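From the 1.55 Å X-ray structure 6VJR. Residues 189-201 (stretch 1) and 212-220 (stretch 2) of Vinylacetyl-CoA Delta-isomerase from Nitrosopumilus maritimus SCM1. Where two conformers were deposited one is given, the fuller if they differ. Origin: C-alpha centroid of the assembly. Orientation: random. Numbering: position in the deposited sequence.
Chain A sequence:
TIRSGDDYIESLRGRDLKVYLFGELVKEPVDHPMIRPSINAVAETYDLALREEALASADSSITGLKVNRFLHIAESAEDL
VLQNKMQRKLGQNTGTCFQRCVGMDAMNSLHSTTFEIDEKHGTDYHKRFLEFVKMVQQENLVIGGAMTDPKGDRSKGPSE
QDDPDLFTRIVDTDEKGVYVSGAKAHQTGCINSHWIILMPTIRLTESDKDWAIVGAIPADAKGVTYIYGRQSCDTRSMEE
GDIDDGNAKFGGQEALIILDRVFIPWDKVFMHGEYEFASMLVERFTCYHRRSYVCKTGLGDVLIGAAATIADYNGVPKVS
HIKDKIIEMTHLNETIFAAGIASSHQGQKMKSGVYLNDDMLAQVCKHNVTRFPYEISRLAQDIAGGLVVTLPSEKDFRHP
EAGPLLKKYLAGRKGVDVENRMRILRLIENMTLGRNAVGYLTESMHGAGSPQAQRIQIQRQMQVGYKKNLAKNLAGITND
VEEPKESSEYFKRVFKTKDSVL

Stretch 1, residues 189-201: GCINSHWIILMPT
Stretch 2 212-220: AIVGAIPAD

Residues 189-201 and 212-220 of this isomerase meet as two neighbouring antiparallel β-strands, a contact built on a backbone hydrogen-bond ladder and finished by apolar side chains on both faces of the sheet. Strands 195-198 and 213-218 run at 170° to each other, their axes 4.6 Å apart at closest approach. The register pairs Trp195 with Pro218, Ile196 with Ile217, Ile197 with Ala216 and Leu198 with Gly215.

As in any antiparallel ladder, wide hydrogen-bonded pairs alternate with narrow non-hydrogen-bonded ones. Ile196 and Ile217, with CA atoms 5.4 Å apart, exchange two bonds: Ile196 N to Ile217 O and Ile217 N to Ile196 O, both 2.8 Å. Leu198 N gives a 2.8 Å bond to Gly215 O, answered by Gly215 N to Leu198 O at 3.2 Å. Beyond the strand end, Ala219 N reaches His194 O at 2.9 Å. The narrow pairs suit proline: Pro218 has no amide hydrogen, and its position opposite Trp195 (CA to CA 4.3 Å) asks for none. Here CA-H...O contacts supplement the ladder, among them Val214 CA to Leu198 O at 3.2 Å and Ala216 CA to Ile196 O at 3.3 Å.

The strand backbones are extended, from phi/psi -130/152 at Trp195 to -82/138 at Leu198, and -160/149 at Gly215. Before them, Gly189 adopts 65/16, and its carbonyl O accepts a 2.8 Å bond from Ser193 OG (chi1 m).

Trp195, Ile197, Ala216 and Pro218 share one face. With chi1 m and chi2 82°, the indole lies against proline: Pro218 CB sits 4.1 Å from the centroid of the six-membered ring of Trp195, 8° off its normal, a CH-pi contact in which polarised proline C-H groups meet the electron-rich ring. Trp195 CE3 also approaches Ala216 CB at 4.2 Å, while Ile197 (m, t) brings CG1 within 4.3 Å of Ala216 CB and CG2 within 4.0 Å of Val214 CG1.

Ile196, Leu198 and Ile217 occupy the other face, where Gly215 contributes no side chain. Ile196 (m, t) places CB 4.2 Å from CG1 of Ile217 (p, t); Leu198 (m, t) extends CD1 to 4.5 Å from Ile217 CG2. These branched hydrocarbons meet by van der Waals packing.

Past the ladder, Pro200 CD lies 3.6 Å from CG2 of Val214 (chi1 t), and Met199 (m, t, m) places CG 4.2 Å from Val214 CG1. Together the stretches bury 682 Å², summed over both sides.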

# COMPACT_ATOMS: atom_id res chain seq x y z
N GLY A 189 -11.15 28.21 13.35
CA GLY A 189 -11.80 28.75 14.54
C GLY A 189 -11.57 30.24 14.76
O GLY A 189 -11.82 30.73 15.86
N CYS A 190 -11.10 30.97 13.76
CA CYS A 190 -10.71 32.36 13.99
C CYS A 190 -11.88 33.24 14.48
O CYS A 190 -11.73 34.05 15.41
CB CYS A 190 -10.07 32.98 12.76
SG CYS A 190 -11.02 32.89 11.22
N ILE A 191 -13.05 33.05 13.90
CA ILE A 191 -14.25 33.78 14.26
C ILE A 191 -14.72 33.41 15.68
O ILE A 191 -15.39 34.21 16.33
CB ILE A 191 -15.32 33.60 13.17
CG1 ILE A 191 -14.82 34.26 11.86
CG2 ILE A 191 -16.68 34.16 13.58
CD1 ILE A 191 -15.49 33.70 10.63
N ASN A 192 -14.35 32.21 16.13
CA ASN A 192 -14.67 31.67 17.44
C ASN A 192 -13.60 32.00 18.48
O ASN A 192 -13.70 31.53 19.58
CB ASN A 192 -14.87 30.15 17.35
CG ASN A 192 -15.99 29.78 16.41
OD1 ASN A 192 -16.83 30.62 16.06
ND2 ASN A 192 -16.05 28.52 16.02
N SER A 193 -12.59 32.79 18.10
CA SER A 193 -11.46 33.10 18.95
C SER A 193 -11.60 34.50 19.56
O SER A 193 -12.29 35.36 19.00
CB SER A 193 -10.16 33.03 18.15
OG SER A 193 -9.88 31.75 17.57
N HIS A 194 -10.87 34.74 20.65
CA HIS A 194 -10.76 36.03 21.30
C HIS A 194 -9.57 36.84 20.78
O HIS A 194 -9.65 38.07 20.63
CB HIS A 194 -10.72 35.86 22.83
CG HIS A 194 -11.89 35.16 23.39
ND1 HIS A 194 -11.81 33.85 23.82
CD2 HIS A 194 -13.18 35.49 23.51
CE1 HIS A 194 -13.00 33.47 24.29
NE2 HIS A 194 -13.86 34.45 24.08
N TRP A 195 -8.43 36.17 20.60
CA TRP A 195 -7.21 36.74 20.05
C TRP A 195 -6.70 35.84 18.94
O TRP A 195 -6.90 34.63 19.01
CB TRP A 195 -6.12 36.87 21.10
CG TRP A 195 -6.45 37.88 22.16
CD1 TRP A 195 -7.22 37.73 23.27
CD2 TRP A 195 -6.01 39.24 22.17
NE1 TRP A 195 -7.28 38.90 23.98
CE2 TRP A 195 -6.55 39.85 23.32
CE3 TRP A 195 -5.17 39.99 21.33
CZ2 TRP A 195 -6.31 41.18 23.62
CZ3 TRP A 195 -4.95 41.31 21.63
CH2 TRP A 195 -5.50 41.89 22.76
N ILE A 196 -5.99 36.44 17.99
CA ILE A 196 -5.36 35.74 16.88
C ILE A 196 -3.90 36.19 16.82
O ILE A 196 -3.62 37.41 16.89
CB ILE A 196 -6.10 36.06 15.59
CG1 ILE A 196 -7.55 35.51 15.66
CG2 ILE A 196 -5.34 35.48 14.41
CD1 ILE A 196 -8.51 36.12 14.68
N ILE A 197 -2.97 35.22 16.79
CA ILE A 197 -1.55 35.52 16.66
C ILE A 197 -1.12 35.33 15.21
O ILE A 197 -1.15 34.22 14.68
CB ILE A 197 -0.70 34.64 17.60
CG1 ILE A 197 -1.14 34.76 19.08
CG2 ILE A 197 0.76 35.07 17.47
CD1 ILE A 197 -0.43 33.84 20.02
N LEU A 198 -0.70 36.43 14.59
CA LEU A 198 -0.18 36.41 13.23
C LEU A 198 1.28 35.98 13.28
O LEU A 198 2.04 36.52 14.08
CB LEU A 198 -0.27 37.81 12.63
CG LEU A 198 -1.65 38.46 12.62
CD1 LEU A 198 -1.56 39.88 12.14
CD2 LEU A 198 -2.64 37.63 11.81
N MET A 199 1.69 35.11 12.34
CA MET A 199 3.06 34.60 12.31
C MET A 199 3.48 34.37 10.87
O MET A 199 2.66 33.97 10.07
CB MET A 199 3.18 33.25 13.03
CG MET A 199 2.80 33.24 14.51
SD MET A 199 2.71 31.58 15.24
CE MET A 199 1.11 31.06 14.58
N PRO A 200 4.76 34.60 10.53
CA PRO A 200 5.25 34.31 9.18
C PRO A 200 5.19 32.82 8.89
O PRO A 200 5.29 31.99 9.80
CB PRO A 200 6.65 34.88 9.16
CG PRO A 200 7.01 34.98 10.62
CD PRO A 200 5.79 35.11 11.43
N THR A 201 5.02 32.48 7.62
CA THR A 201 4.78 31.09 7.24
C THR A 201 5.95 30.38 6.54
O THR A 201 5.81 29.19 6.21
CB THR A 201 3.55 31.01 6.34
OG1 THR A 201 3.14 29.63 6.31
CG2 THR A 201 3.84 31.44 4.93
N ALA A 212 8.70 39.97 8.39
CA ALA A 212 9.11 39.36 9.64
C ALA A 212 8.34 40.00 10.80
O ALA A 212 8.85 40.84 11.55
CB ALA A 212 10.60 39.45 9.83
N ILE A 213 7.04 39.68 10.89
CA ILE A 213 6.14 40.26 11.88
C ILE A 213 5.37 39.13 12.56
O ILE A 213 4.74 38.29 11.91
CB ILE A 213 5.20 41.31 11.26
CG1 ILE A 213 4.22 41.90 12.27
CG2 ILE A 213 4.49 40.78 10.02
CD1 ILE A 213 4.87 42.68 13.40
N VAL A 214 5.43 39.14 13.90
CA VAL A 214 4.54 38.38 14.74
C VAL A 214 3.80 39.35 15.64
O VAL A 214 4.43 40.16 16.31
CB VAL A 214 5.26 37.34 15.63
CG1 VAL A 214 4.28 36.64 16.58
CG2 VAL A 214 6.03 36.34 14.76
N GLY A 215 2.48 39.21 15.70
CA GLY A 215 1.70 40.06 16.59
C GLY A 215 0.35 39.48 16.90
O GLY A 215 -0.23 38.78 16.07
N ALA A 216 -0.15 39.78 18.11
CA ALA A 216 -1.45 39.33 18.55
C ALA A 216 -2.46 40.45 18.34
O ALA A 216 -2.24 41.60 18.75
CB ALA A 216 -1.37 38.97 19.98
N ILE A 217 -3.60 40.09 17.77
CA ILE A 217 -4.67 41.03 17.55
C ILE A 217 -5.94 40.47 18.18
O ILE A 217 -6.19 39.26 18.13
CB ILE A 217 -4.88 41.35 16.07
CG1 ILE A 217 -5.28 40.16 15.25
CG2 ILE A 217 -3.64 42.00 15.48
CD1 ILE A 217 -5.69 40.50 13.83
N PRO A 218 -6.81 41.34 18.76
CA PRO A 218 -8.12 40.88 19.17
C PRO A 218 -8.94 40.51 17.94
O PRO A 218 -8.81 41.15 16.89
CB PRO A 218 -8.64 42.04 20.02
CG PRO A 218 -8.03 43.22 19.30
CD PRO A 218 -6.62 42.78 18.94
N ALA A 219 -9.85 39.55 18.09
CA ALA A 219 -10.64 39.12 16.95
C ALA A 219 -11.49 40.26 16.41
O ALA A 219 -11.84 40.23 15.25
CB ALA A 219 -11.54 37.96 17.32
N ASP A 220 -11.83 41.25 17.26
CA ASP A 220 -12.63 42.41 16.84
C ASP A 220 -11.79 43.62 16.41
O ASP A 220 -12.34 44.70 16.34
CB ASP A 220 -13.62 42.82 17.92
CG ASP A 220 -13.05 43.33 19.22
OD1 ASP A 220 -11.80 43.30 19.35
OD2 ASP A 220 -13.87 43.79 20.09